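Local coordinates for protein L-amino acid deaminase (Proteus vulgaris, PDB 5I39) that is a membrane-bound L-amino acid deaminase that carries FAD and probably oxidises L-amino acids to the corresponding keto acids, at residues A[271-276]-A[330-335]; A[250-255]-A[359-364]; A[95-100]-A[145-150]; A[108-113]-A[190-195]; A[84-89]-A[121-126]. All blocks are in the same frame, centred on the assembly; numbering follows the deposited sequence. Where two conformers were deposited one is given.

Contact 1: residues A[271-276]-A[330-335]; sequences TAPGGN and AEFPAF
P273 and A334 lose the most surface in this contact, and they lose it to different partners. The ring of P273 turns its CG to F332, with F332 CE1 3.8 Å from P273 CG and CD1 only slightly farther off. The neighbouring ring carbon, P273 CD, lies 4.1 Å from CZ of F335. One proline therefore touches two phenylalanines, meeting F335 at about a right angle. A334 offers a single methyl, which packs against T271 and the backbone N of A272: its CB is 3.3 Å from T271 OG1 and 3.6 Å from A272 N. The hydroxyl of T271 stands between its own backbone N and carbonyl carbon (chi1 58°), and is held by a hydrogen bond with S269 OG, which also pairs with A334 O. A272 completes the apolar row, with its CB 3.8 Å from F335 CE1. A 3-10 segment just after helix 318-331, closed by the backbone bond from F335 N to F332 O, brings A334 and F335 to the loop. Behind them both phenylalanine rings meet F285 edge-to-face, and F335 meets Y293 in the same way. Segments 271-276 and 330-335 thus meet through apolar carbons and through one methyl set against polar atoms of T271 and A272, without a direct hydrogen bond; the fit rests on van der Waals packing, with S269 OG as a polar bridge.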
# COMPACT_ATOMS: atom_id res chain seq x y z
N THR A 271 2.76 -27.27 -10.01
CA THR A 271 3.04 -27.86 -8.70
C THR A 271 3.44 -26.86 -7.61
O THR A 271 3.75 -27.26 -6.49
CB THR A 271 4.16 -28.93 -8.82
OG1 THR A 271 5.34 -28.33 -9.36
CG2 THR A 271 3.71 -30.09 -9.71
N ALA A 272 3.42 -25.56 -7.92
CA ALA A 272 3.66 -24.53 -6.91
C ALA A 272 2.57 -24.58 -5.83
O ALA A 272 1.44 -24.98 -6.12
CB ALA A 272 3.71 -23.15 -7.55
N PRO A 273 2.91 -24.20 -4.58
CA PRO A 273 1.97 -24.42 -3.48
C PRO A 273 0.84 -23.40 -3.34
O PRO A 273 -0.07 -23.63 -2.54
CB PRO A 273 2.87 -24.37 -2.25
CG PRO A 273 3.94 -23.42 -2.63
CD PRO A 273 4.18 -23.61 -4.10
N GLY A 274 0.88 -22.30 -4.09
CA GLY A 274 -0.07 -21.22 -3.90
C GLY A 274 0.23 -20.42 -2.65
O GLY A 274 1.18 -20.70 -1.91
N GLY A 275 -0.60 -19.41 -2.42
CA GLY A 275 -0.58 -18.66 -1.18
C GLY A 275 0.58 -17.68 -1.04
O GLY A 275 1.24 -17.32 -2.01
N ASN A 276 0.78 -17.28 0.21
CA ASN A 276 1.79 -16.32 0.62
C ASN A 276 2.61 -17.02 1.69
O ASN A 276 2.06 -17.52 2.68
CB ASN A 276 1.09 -15.06 1.16
CG ASN A 276 2.04 -13.98 1.63
OD1 ASN A 276 3.22 -14.22 1.85
ND2 ASN A 276 1.52 -12.77 1.80
N ALA A 330 15.58 -24.10 -4.55
CA ALA A 330 16.08 -25.19 -3.71
C ALA A 330 15.04 -25.61 -2.67
O ALA A 330 14.87 -26.80 -2.40
CB ALA A 330 17.38 -24.79 -3.03
N GLU A 331 14.35 -24.64 -2.09
CA GLU A 331 13.33 -24.92 -1.07
C GLU A 331 12.02 -25.43 -1.68
O GLU A 331 11.35 -26.27 -1.09
CB GLU A 331 13.08 -23.69 -0.20
CG GLU A 331 12.11 -23.91 0.96
CD GLU A 331 12.48 -25.07 1.87
OE1 GLU A 331 13.68 -25.33 2.08
OE2 GLU A 331 11.55 -25.74 2.37
N PHE A 332 11.66 -24.89 -2.85
CA PHE A 332 10.46 -25.29 -3.58
C PHE A 332 10.83 -25.60 -5.03
O PHE A 332 10.75 -24.72 -5.90
CB PHE A 332 9.40 -24.19 -3.51
CG PHE A 332 8.69 -24.12 -2.19
CD1 PHE A 332 7.58 -24.93 -1.94
CD2 PHE A 332 9.13 -23.27 -1.19
CE1 PHE A 332 6.92 -24.87 -0.72
CE2 PHE A 332 8.48 -23.21 0.03
CZ PHE A 332 7.38 -24.01 0.27
N PRO A 333 11.25 -26.86 -5.31
CA PRO A 333 11.61 -27.27 -6.67
C PRO A 333 10.50 -27.10 -7.72
O PRO A 333 10.80 -27.10 -8.91
CB PRO A 333 11.98 -28.75 -6.50
CG PRO A 333 12.44 -28.86 -5.09
CD PRO A 333 11.55 -27.92 -4.33
N ALA A 334 9.25 -26.93 -7.28
CA ALA A 334 8.17 -26.50 -8.17
C ALA A 334 8.51 -25.26 -9.01
O ALA A 334 7.97 -25.10 -10.10
CB ALA A 334 6.90 -26.25 -7.37
N PHE A 335 9.38 -24.38 -8.50
CA PHE A 335 9.80 -23.17 -9.22
C PHE A 335 11.05 -23.36 -10.10
O PHE A 335 11.49 -22.39 -10.72
CB PHE A 335 10.07 -22.03 -8.23
CG PHE A 335 8.86 -21.62 -7.43
CD1 PHE A 335 7.74 -21.08 -8.06
CD2 PHE A 335 8.85 -21.76 -6.05
CE1 PHE A 335 6.63 -20.70 -7.32
CE2 PHE A 335 7.74 -21.38 -5.30
CZ PHE A 335 6.63 -20.84 -5.94

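Contact 2: residues A[250-255]-A[359-364]; sequences LNVDVP and SEVKEY
CG2 of V252 is the apolar centre, touched by three residues of the turn 361-364. It lies 3.8 Å from CE2 at the edge of the Y364 ring, 3.9 Å from CD of E363, and 4.1 Å from CG1 of V361, the two valines meeting tip to tip. V252 CG1 stands anti to the backbone N (chi1 176°), which leaves CG2 on the backbone N side, facing the tyrosine. Farther out, L250 sets its CB 3.7 Å from Y364 CE2. At the polar edge Y364 OH donates to L250 O over 2.8 Å, reaching the carbonyl oxygen from 23° out of the carbonyl plane, while that oxygen lies in the plane of the phenol ring. CB, CG and CD of E363 all lie near V252 CG2, while OE1 is hydrogen-bonded to Y406 OH. A type I turn from V361 to Y364, following strand 357-360, presents all three partners. In the other segment, N251 is the C-prime residue of a Schellman motif that ends helix 243-248, and V252 contacts M247 in the hydrophobic pairing characteristic of that motif. The tyrosine thus binds the helix terminus beside strand 357-360, at one edge of the Rossmann-type sheet.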
# COMPACT_ATOMS: atom_id res chain seq x y z
N LEU A 250 6.82 24.75 2.21
CA LEU A 250 5.86 25.48 3.05
C LEU A 250 6.35 25.69 4.50
O LEU A 250 5.57 26.08 5.37
CB LEU A 250 4.53 24.71 3.04
CG LEU A 250 3.86 24.54 1.68
CD1 LEU A 250 2.67 23.61 1.80
CD2 LEU A 250 3.42 25.87 1.08
N ASN A 251 7.64 25.45 4.74
CA ASN A 251 8.28 25.60 6.06
C ASN A 251 7.68 24.70 7.15
O ASN A 251 7.53 25.11 8.31
CB ASN A 251 8.30 27.07 6.49
CG ASN A 251 8.98 27.97 5.47
OD1 ASN A 251 10.03 27.61 4.92
ND2 ASN A 251 8.40 29.13 5.21
N VAL A 252 7.33 23.47 6.77
CA VAL A 252 6.84 22.46 7.70
C VAL A 252 7.70 21.21 7.56
O VAL A 252 7.85 20.69 6.45
CB VAL A 252 5.36 22.11 7.42
CG1 VAL A 252 4.86 20.98 8.33
CG2 VAL A 252 4.48 23.33 7.59
N ASP A 253 8.25 20.74 8.68
CA ASP A 253 9.07 19.54 8.71
C ASP A 253 8.20 18.29 8.81
O ASP A 253 7.37 18.18 9.72
CB ASP A 253 10.04 19.57 9.88
CG ASP A 253 10.95 18.35 9.92
OD1 ASP A 253 11.81 18.22 9.03
OD2 ASP A 253 10.78 17.51 10.82
N VAL A 254 8.41 17.35 7.89
CA VAL A 254 7.76 16.04 7.94
C VAL A 254 8.90 15.03 8.11
O VAL A 254 9.67 14.82 7.16
CB VAL A 254 6.96 15.74 6.65
CG1 VAL A 254 6.27 14.39 6.74
CG2 VAL A 254 5.93 16.83 6.41
N PRO A 255 9.06 14.43 9.31
CA PRO A 255 10.16 13.49 9.49
C PRO A 255 9.90 12.15 8.78
O PRO A 255 9.09 11.33 9.23
CB PRO A 255 10.23 13.32 11.01
CG PRO A 255 8.85 13.55 11.48
CD PRO A 255 8.21 14.51 10.51
N SER A 359 -2.54 13.36 9.06
CA SER A 359 -2.53 14.46 10.01
C SER A 359 -2.99 15.79 9.45
O SER A 359 -2.79 16.09 8.28
CB SER A 359 -1.09 14.65 10.53
OG SER A 359 -1.03 15.55 11.63
N GLU A 360 -3.59 16.59 10.33
CA GLU A 360 -3.73 18.02 10.09
C GLU A 360 -2.36 18.68 10.17
O GLU A 360 -1.40 18.13 10.73
CB GLU A 360 -4.65 18.66 11.12
CG GLU A 360 -6.07 18.14 11.09
CD GLU A 360 -6.97 18.88 12.07
OE1 GLU A 360 -7.17 20.10 11.89
OE2 GLU A 360 -7.49 18.24 13.01
N VAL A 361 -2.29 19.89 9.62
CA VAL A 361 -1.09 20.71 9.64
C VAL A 361 -1.52 22.04 10.23
O VAL A 361 -2.22 22.81 9.58
CB VAL A 361 -0.50 20.87 8.22
CG1 VAL A 361 0.74 21.76 8.23
CG2 VAL A 361 -0.15 19.51 7.63
N LYS A 362 -1.10 22.30 11.47
CA LYS A 362 -1.54 23.51 12.19
C LYS A 362 -1.15 24.81 11.47
O LYS A 362 -1.87 25.80 11.55
CB LYS A 362 -1.04 23.51 13.64
CG LYS A 362 0.47 23.61 13.84
CD LYS A 362 0.87 23.57 15.31
CE LYS A 362 0.56 22.24 15.98
NZ LYS A 362 1.19 22.11 17.33
N GLU A 363 -0.04 24.79 10.73
CA GLU A 363 0.43 25.94 9.97
C GLU A 363 -0.48 26.30 8.79
O GLU A 363 -0.49 27.44 8.33
CB GLU A 363 1.86 25.68 9.46
CG GLU A 363 2.92 25.54 10.55
CD GLU A 363 3.05 24.13 11.13
OE1 GLU A 363 2.20 23.25 10.85
OE2 GLU A 363 4.02 23.90 11.88
N TYR A 364 -1.24 25.32 8.29
CA TYR A 364 -2.11 25.48 7.13
C TYR A 364 -3.48 24.85 7.36
O TYR A 364 -3.73 23.73 6.92
CB TYR A 364 -1.45 24.87 5.89
CG TYR A 364 -0.17 25.58 5.53
CD1 TYR A 364 -0.19 26.73 4.73
CD2 TYR A 364 1.05 25.14 6.02
CE1 TYR A 364 0.99 27.39 4.42
CE2 TYR A 364 2.23 25.80 5.72
CZ TYR A 364 2.19 26.93 4.92
OH TYR A 364 3.36 27.60 4.61

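Contact 3: residues A[95-100]-A[145-150]; sequences LHHLGK and VGSDIP
H97 reaches from its helix into the loop 145-150 and makes the one hydrogen bond between the two segments. Its CB points toward the loop, and CG is anti to the backbone N (chi1 -172°). On one side of the ring CD2 lies 3.8 Å from CB of S147, whose OG is near the ring plane. At the tip NE2 donates to I149 O over 2.8 Å, with an N-H...O angle of 154°. The oxygen lies nearly in the imidazole plane, yet seen from the acceptor the donor stands well above the carbonyl plane, 49° out of it. NE2 is also pressed against the side chain of I149, 3.5 Å from its CB, the two side chains running alongside each other in opposite senses; V145 CG1 approaches the ring obliquely. CE1, next to NE2, comes 3.5 Å from P150 O, at the ring edge. S147 shapes the receiving loop through an ST turn, its OG accepting from I149 N over 3.0 Å. Beside the histidine, L98 packs on the end of I149, with L98 CG 3.9 Å from I149 CD1. The loop, which runs from helix 128-143 to strand 153-156, is thus fastened to the flank of helix 90-103, where S147 also touches L94 and I149 touches H101. The same helix packs on helix 376-392 through contacts such as L98 on V382, so helix 90-103 contacts both the loop and helix 376-392, with L98 touching each.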
# COMPACT_ATOMS: atom_id res chain seq x y z
N LEU A 95 -5.99 -0.19 11.66
CA LEU A 95 -5.81 0.35 10.32
C LEU A 95 -5.64 -0.78 9.29
O LEU A 95 -6.23 -0.74 8.20
CB LEU A 95 -4.60 1.29 10.32
CG LEU A 95 -4.38 2.17 9.10
CD1 LEU A 95 -5.46 3.24 8.97
CD2 LEU A 95 -3.02 2.83 9.20
N HIS A 96 -4.87 -1.79 9.66
CA HIS A 96 -4.66 -2.96 8.79
C HIS A 96 -5.82 -3.95 8.79
O HIS A 96 -6.18 -4.49 7.74
CB HIS A 96 -3.37 -3.66 9.18
CG HIS A 96 -2.16 -2.89 8.79
ND1 HIS A 96 -1.09 -3.46 8.16
CD2 HIS A 96 -1.87 -1.57 8.90
CE1 HIS A 96 -0.18 -2.54 7.91
NE2 HIS A 96 -0.63 -1.38 8.35
N HIS A 97 -6.40 -4.19 9.96
CA HIS A 97 -7.51 -5.13 10.12
C HIS A 97 -8.73 -4.65 9.34
O HIS A 97 -9.34 -5.41 8.57
CB HIS A 97 -7.80 -5.25 11.62
CG HIS A 97 -8.79 -6.30 11.99
ND1 HIS A 97 -8.55 -7.65 11.83
CD2 HIS A 97 -9.99 -6.20 12.60
CE1 HIS A 97 -9.58 -8.33 12.31
NE2 HIS A 97 -10.47 -7.47 12.78
N LEU A 98 -9.08 -3.38 9.52
CA LEU A 98 -10.16 -2.75 8.75
C LEU A 98 -9.78 -2.54 7.28
O LEU A 98 -10.63 -2.65 6.41
CB LEU A 98 -10.58 -1.42 9.38
CG LEU A 98 -11.54 -1.47 10.57
CD1 LEU A 98 -10.99 -2.27 11.74
CD2 LEU A 98 -11.88 -0.06 11.01
N GLY A 99 -8.51 -2.24 7.02
CA GLY A 99 -8.04 -2.11 5.64
C GLY A 99 -8.30 -3.37 4.83
O GLY A 99 -8.85 -3.31 3.73
N LYS A 100 -7.91 -4.52 5.38
CA LYS A 100 -8.19 -5.81 4.74
C LYS A 100 -9.69 -6.02 4.53
O LYS A 100 -10.11 -6.48 3.47
CB LYS A 100 -7.66 -6.95 5.59
CG LYS A 100 -6.14 -7.09 5.61
CD LYS A 100 -5.67 -7.89 6.82
CE LYS A 100 -6.33 -9.25 6.91
NZ LYS A 100 -5.89 -9.94 8.15
N VAL A 145 -9.78 -7.66 20.49
CA VAL A 145 -9.57 -7.43 19.05
C VAL A 145 -9.73 -5.95 18.71
O VAL A 145 -8.94 -5.40 17.93
CB VAL A 145 -10.48 -8.32 18.17
CG1 VAL A 145 -10.31 -7.99 16.69
CG2 VAL A 145 -10.15 -9.79 18.40
N GLY A 146 -10.73 -5.31 19.31
CA GLY A 146 -11.01 -3.89 19.09
C GLY A 146 -11.93 -3.63 17.90
O GLY A 146 -12.10 -2.49 17.48
N SER A 147 -12.52 -4.70 17.38
CA SER A 147 -13.38 -4.65 16.20
C SER A 147 -14.27 -5.87 16.21
O SER A 147 -13.87 -6.93 16.71
CB SER A 147 -12.53 -4.65 14.93
OG SER A 147 -13.32 -4.80 13.76
N ASP A 148 -15.47 -5.73 15.64
CA ASP A 148 -16.37 -6.87 15.42
C ASP A 148 -16.00 -7.69 14.18
O ASP A 148 -16.56 -8.76 13.96
CB ASP A 148 -17.85 -6.45 15.40
CG ASP A 148 -18.19 -5.44 14.30
OD1 ASP A 148 -17.31 -5.06 13.50
OD2 ASP A 148 -19.37 -5.03 14.24
N ILE A 149 -15.06 -7.18 13.37
CA ILE A 149 -14.53 -7.94 12.23
C ILE A 149 -13.71 -9.11 12.82
O ILE A 149 -12.77 -8.85 13.58
CB ILE A 149 -13.63 -7.07 11.34
CG1 ILE A 149 -14.44 -5.94 10.69
CG2 ILE A 149 -12.95 -7.90 10.25
CD1 ILE A 149 -13.59 -4.77 10.25
N PRO A 150 -14.07 -10.37 12.51
CA PRO A 150 -13.35 -11.49 13.14
C PRO A 150 -11.86 -11.53 12.83
O PRO A 150 -11.46 -11.27 11.69
CB PRO A 150 -14.07 -12.71 12.57
CG PRO A 150 -15.47 -12.24 12.34
CD PRO A 150 -15.29 -10.84 11.82

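Contact 4: residues A[108-113]-A[190-195]; sequences AKVGID and TFVMAE
V110 and V192 lead the apolar part of this contact, meeting methyl to methyl with CG1 of V110 3.9 Å from CG1 of V192 as the side chains cross obliquely. The other branch of V110 serves a second partner: its CG2 lies 3.9 Å from SE and 4.0 Å from CE of M193, a selenomethionine. The CB of M193 points away from 108-113, but the chain bends at chi2 (-45°) and again at chi3 (-52°), so that the selenium end doubles back to the valine. I112 adds a looser touch, with CG2 4.2 Å from V192 CG1. A second kind of contact sets backbone oxygen against methyl, D113 O being 3.7 Å from V192 CG2. In V192, therefore, CG1 meets V110 and, more loosely, I112, while CG2 meets D113 O. Between V110 and I112 the helix ends at G111, where phi turns positive. Charged groups keep to the outside: the carboxylate of D113 pairs with T115 N and R117, and K109 forms a salt bridge with E58. M193 also touches M51 and I54 of helix 47-58, while T190 OG1 bonds to the backbone of S76, an FAD-binding residue. This is helix-end packing on the shell of a Rossmann-type FAD-binding fold, in which helix 47-58 begins within a GxGxxG-like pattern, consistent with dinucleotide binding.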
# COMPACT_ATOMS: atom_id res chain seq x y z
N ALA A 108 -16.36 -5.92 -5.37
CA ALA A 108 -17.79 -5.63 -5.41
C ALA A 108 -18.09 -4.13 -5.51
O ALA A 108 -19.09 -3.75 -6.10
CB ALA A 108 -18.48 -6.23 -4.20
N LYS A 109 -17.23 -3.30 -4.92
CA LYS A 109 -17.39 -1.85 -4.99
C LYS A 109 -17.11 -1.30 -6.39
O LYS A 109 -17.80 -0.42 -6.87
CB LYS A 109 -16.50 -1.14 -3.97
CG LYS A 109 -16.68 0.36 -3.97
CD LYS A 109 -16.01 1.03 -2.79
CE LYS A 109 -16.28 2.52 -2.83
NZ LYS A 109 -15.80 3.19 -1.59
N VAL A 110 -16.06 -1.81 -7.04
CA VAL A 110 -15.71 -1.34 -8.38
C VAL A 110 -16.50 -2.09 -9.45
O VAL A 110 -16.83 -1.53 -10.50
CB VAL A 110 -14.19 -1.45 -8.62
CG1 VAL A 110 -13.81 -0.90 -9.99
CG2 VAL A 110 -13.42 -0.69 -7.54
N GLY A 111 -16.80 -3.36 -9.20
CA GLY A 111 -17.40 -4.24 -10.21
C GLY A 111 -16.41 -4.68 -11.28
O GLY A 111 -16.82 -5.23 -12.30
N ILE A 112 -15.13 -4.44 -11.03
CA ILE A 112 -14.02 -4.83 -11.90
C ILE A 112 -12.97 -5.42 -10.97
O ILE A 112 -12.73 -4.90 -9.88
CB ILE A 112 -13.44 -3.62 -12.67
CG1 ILE A 112 -14.52 -3.02 -13.59
CG2 ILE A 112 -12.21 -4.03 -13.48
CD1 ILE A 112 -14.14 -1.72 -14.26
N ASP A 113 -12.35 -6.50 -11.41
CA ASP A 113 -11.36 -7.22 -10.60
C ASP A 113 -10.13 -6.34 -10.35
O ASP A 113 -9.41 -5.99 -11.28
CB ASP A 113 -10.98 -8.51 -11.32
CG ASP A 113 -10.14 -9.46 -10.47
OD1 ASP A 113 -9.84 -9.16 -9.28
OD2 ASP A 113 -9.78 -10.53 -11.01
N THR A 190 -3.86 -0.50 -8.37
CA THR A 190 -4.01 0.96 -8.29
C THR A 190 -4.57 1.53 -9.59
O THR A 190 -5.27 2.54 -9.58
CB THR A 190 -2.70 1.64 -7.89
OG1 THR A 190 -2.24 1.02 -6.68
CG2 THR A 190 -2.90 3.13 -7.63
N PHE A 191 -4.27 0.87 -10.71
CA PHE A 191 -4.78 1.31 -12.01
C PHE A 191 -6.30 1.14 -12.08
O PHE A 191 -7.00 2.03 -12.56
CB PHE A 191 -4.07 0.56 -13.14
CG PHE A 191 -2.58 0.76 -13.11
CD1 PHE A 191 -2.01 1.94 -13.59
CD2 PHE A 191 -1.74 -0.20 -12.55
CE1 PHE A 191 -0.64 2.14 -13.54
CE2 PHE A 191 -0.37 -0.00 -12.48
CZ PHE A 191 0.18 1.17 -12.98
N VAL A 192 -6.80 0.02 -11.58
CA VAL A 192 -8.25 -0.17 -11.48
C VAL A 192 -8.87 0.91 -10.58
O VAL A 192 -9.91 1.48 -10.91
CB VAL A 192 -8.59 -1.60 -11.00
CG1 VAL A 192 -10.06 -1.74 -10.63
CG2 VAL A 192 -8.23 -2.61 -12.08
N MSE A 193 -8.22 1.21 -9.46
CA MSE A 193 -8.75 2.24 -8.55
C MSE A 193 -8.74 3.61 -9.19
O MSE A 193 -9.68 4.38 -8.99
CB MSE A 193 -7.99 2.29 -7.22
CG MSE A 193 -8.05 1.01 -6.38
SE MSE A 193 -9.84 0.20 -6.26
CE MSE A 193 -10.92 1.74 -5.68
N ALA A 194 -7.71 3.92 -9.98
CA ALA A 194 -7.65 5.21 -10.68
C ALA A 194 -8.76 5.36 -11.72
O ALA A 194 -9.37 6.43 -11.82
CB ALA A 194 -6.30 5.40 -11.34
N GLU A 195 -9.00 4.32 -12.51
CA GLU A 195 -10.08 4.36 -13.50
C GLU A 195 -11.43 4.52 -12.82
O GLU A 195 -12.29 5.26 -13.30
CB GLU A 195 -10.08 3.10 -14.38
CG GLU A 195 -8.98 3.05 -15.42
CD GLU A 195 -9.10 4.12 -16.48
OE1 GLU A 195 -9.82 5.12 -16.28
OE2 GLU A 195 -8.44 3.96 -17.53

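Contact 5: residues A[84-89]-A[121-126]; sequences ISYKMP and RVEVPL. With EDO (1,2-ethanediol), chain I.
I84 and R121 lie with their CA atoms 8.4 Å apart, Y86 faces E123 farther along, a type II turn runs from S85 to M88, and side chains span the space between the backbones. I84 lays CG2 against R121 CD, and its CD1 rests 4.0 Å above the guanidinium plane, over the centre. Y86 meets the same group with CD2 3.5 Å from NH2, the ring and guanidinium planes 49° apart. R121 and E123, two residues apart on one strand, point the same way and form a salt bridge in which both terminal nitrogens grip a single oxygen. NH2 donates to the anti lone pair of E123 OE1 over 2.8 Å, and NH1 reaches OE1 over 3.1 Å from above the carboxylate plane; OE1 itself lies in the guanidinium plane. Their strand, 117-123, belongs to the large mixed sheet, running antiparallel to strand 175-178 and parallel to strand 276-279. R121 NE bonds to Q82, an FAD-binding residue, so R121 is second-shell to the flavin site, and E123 holds R121. The oxygen gripped by the arginine is also 3.3 Å from Y86 CD2. At the tip of the tyrosine, water 1 lies in the ring plane, hydrogen-bonds to Y86 OH and donates to E123 O. K87 NZ, in a salt bridge with D130, stops 4.4 Å from E123 OE2, and that oxygen accepts a hydrogen bond from O2 of a 1,2-ethanediol, probably from the crystallisation liquor, whose O1 donates to V124 O.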
# COMPACT_ATOMS: atom_id res chain seq x y z
N ILE A 84 -1.61 -7.39 5.18
CA ILE A 84 -1.45 -8.17 6.41
C ILE A 84 -1.58 -7.30 7.64
O ILE A 84 -1.25 -6.11 7.61
CB ILE A 84 -0.10 -8.95 6.44
CG1 ILE A 84 1.12 -8.03 6.65
CG2 ILE A 84 0.05 -9.79 5.18
CD1 ILE A 84 2.43 -8.77 6.85
N SER A 85 -2.07 -7.91 8.72
CA SER A 85 -2.00 -7.31 10.06
C SER A 85 -0.94 -7.96 10.95
O SER A 85 -0.74 -7.50 12.07
CB SER A 85 -3.36 -7.40 10.75
OG SER A 85 -3.72 -8.75 10.98
N TYR A 86 -0.25 -8.99 10.45
CA TYR A 86 0.68 -9.79 11.25
C TYR A 86 1.75 -8.93 11.92
O TYR A 86 2.41 -8.15 11.25
CB TYR A 86 1.36 -10.86 10.38
CG TYR A 86 1.87 -12.07 11.13
CD1 TYR A 86 1.00 -12.89 11.83
CD2 TYR A 86 3.22 -12.44 11.08
CE1 TYR A 86 1.45 -14.02 12.49
CE2 TYR A 86 3.68 -13.57 11.74
CZ TYR A 86 2.79 -14.35 12.44
OH TYR A 86 3.23 -15.47 13.08
N LYS A 87 1.87 -9.09 13.24
CA LYS A 87 2.83 -8.36 14.09
C LYS A 87 2.61 -6.84 14.18
O LYS A 87 3.44 -6.13 14.73
CB LYS A 87 4.29 -8.65 13.68
CG LYS A 87 4.76 -10.06 13.95
CD LYS A 87 6.25 -10.18 13.63
CE LYS A 87 6.85 -11.48 14.13
NZ LYS A 87 8.31 -11.56 13.85
N MSE A 88 1.49 -6.33 13.66
CA MSE A 88 1.29 -4.88 13.71
C MSE A 88 1.09 -4.46 15.15
O MSE A 88 0.36 -5.11 15.90
CB MSE A 88 0.11 -4.40 12.89
CG MSE A 88 0.32 -4.56 11.38
SE MSE A 88 1.78 -3.46 10.68
CE MSE A 88 2.68 -4.89 9.69
N PRO A 89 1.73 -3.36 15.56
CA PRO A 89 1.50 -2.84 16.91
C PRO A 89 0.11 -2.24 17.04
O PRO A 89 -0.59 -2.05 16.04
CB PRO A 89 2.58 -1.76 17.05
CG PRO A 89 2.77 -1.26 15.67
CD PRO A 89 2.64 -2.48 14.80
N ARG A 121 -1.59 -16.50 4.59
CA ARG A 121 -0.15 -16.29 4.70
C ARG A 121 0.42 -17.11 5.83
O ARG A 121 -0.05 -17.01 6.97
CB ARG A 121 0.16 -14.81 4.95
CG ARG A 121 1.63 -14.47 5.14
CD ARG A 121 1.76 -12.97 5.33
NE ARG A 121 3.15 -12.51 5.40
CZ ARG A 121 3.92 -12.54 6.49
NH1 ARG A 121 5.16 -12.07 6.42
NH2 ARG A 121 3.47 -13.03 7.65
N VAL A 122 1.44 -17.91 5.52
CA VAL A 122 2.13 -18.70 6.54
C VAL A 122 3.53 -18.15 6.73
O VAL A 122 4.30 -18.00 5.77
CB VAL A 122 2.15 -20.23 6.26
CG1 VAL A 122 0.75 -20.81 6.40
CG2 VAL A 122 2.75 -20.57 4.90
N GLU A 123 3.85 -17.81 7.97
CA GLU A 123 5.18 -17.34 8.34
C GLU A 123 5.76 -18.26 9.40
O GLU A 123 5.27 -18.29 10.54
CB GLU A 123 5.18 -15.89 8.82
CG GLU A 123 6.60 -15.42 9.16
CD GLU A 123 6.74 -13.95 9.48
OE1 GLU A 123 5.81 -13.16 9.21
OE2 GLU A 123 7.81 -13.58 9.99
N VAL A 124 6.79 -19.00 9.04
CA VAL A 124 7.51 -19.83 10.00
C VAL A 124 8.40 -18.91 10.84
O VAL A 124 9.15 -18.11 10.28
CB VAL A 124 8.33 -20.92 9.28
CG1 VAL A 124 9.26 -21.66 10.24
CG2 VAL A 124 7.41 -21.90 8.58
N PRO A 125 8.33 -19.01 12.18
CA PRO A 125 9.16 -18.14 13.02
C PRO A 125 10.66 -18.43 12.87
O PRO A 125 11.04 -19.54 12.51
CB PRO A 125 8.68 -18.45 14.44
CG PRO A 125 8.15 -19.84 14.35
CD PRO A 125 7.52 -19.92 13.00
N LEU A 126 11.48 -17.43 13.16
CA LEU A 126 12.94 -17.55 13.02
C LEU A 126 13.57 -18.52 14.01
O LEU A 126 14.51 -19.25 13.68
CB LEU A 126 13.61 -16.18 13.18
CG LEU A 126 13.48 -15.18 12.04
CD1 LEU A 126 13.99 -13.82 12.49
CD2 LEU A 126 14.25 -15.66 10.81
C1 EDO I . 11.18 -15.76 9.16
O1 EDO I . 10.43 -15.70 10.37
C2 EDO I . 10.25 -15.46 7.99
O2 EDO I . 9.70 -14.14 8.10
O HOH W 1 5.66 -16.43 12.67
O HOH W 2 7.76 -14.71 12.54

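In the fold
From the N terminus, the loop after strand 82-83 opens contact 5, which closes on strand 117-123. Contact 3 opens on helix 90-103 before that closure and ends after helix 128-143; contact 4 runs from helix 106-110 to helix 189-199. The three loops cross one another. Contacts 3 and 5 also touch, H96 ND1 lying 2.7 Å from I84 O in a probable hydrogen bond. Farther on, contact 2 joins the end of helix 243-248 to strand 357-360, and contact 1 nests inside its loop, about 47 Å away between centres. Contact 1 meets contact 5 where N276 O pairs with V122 N, linking strands 276-279 and 117-123.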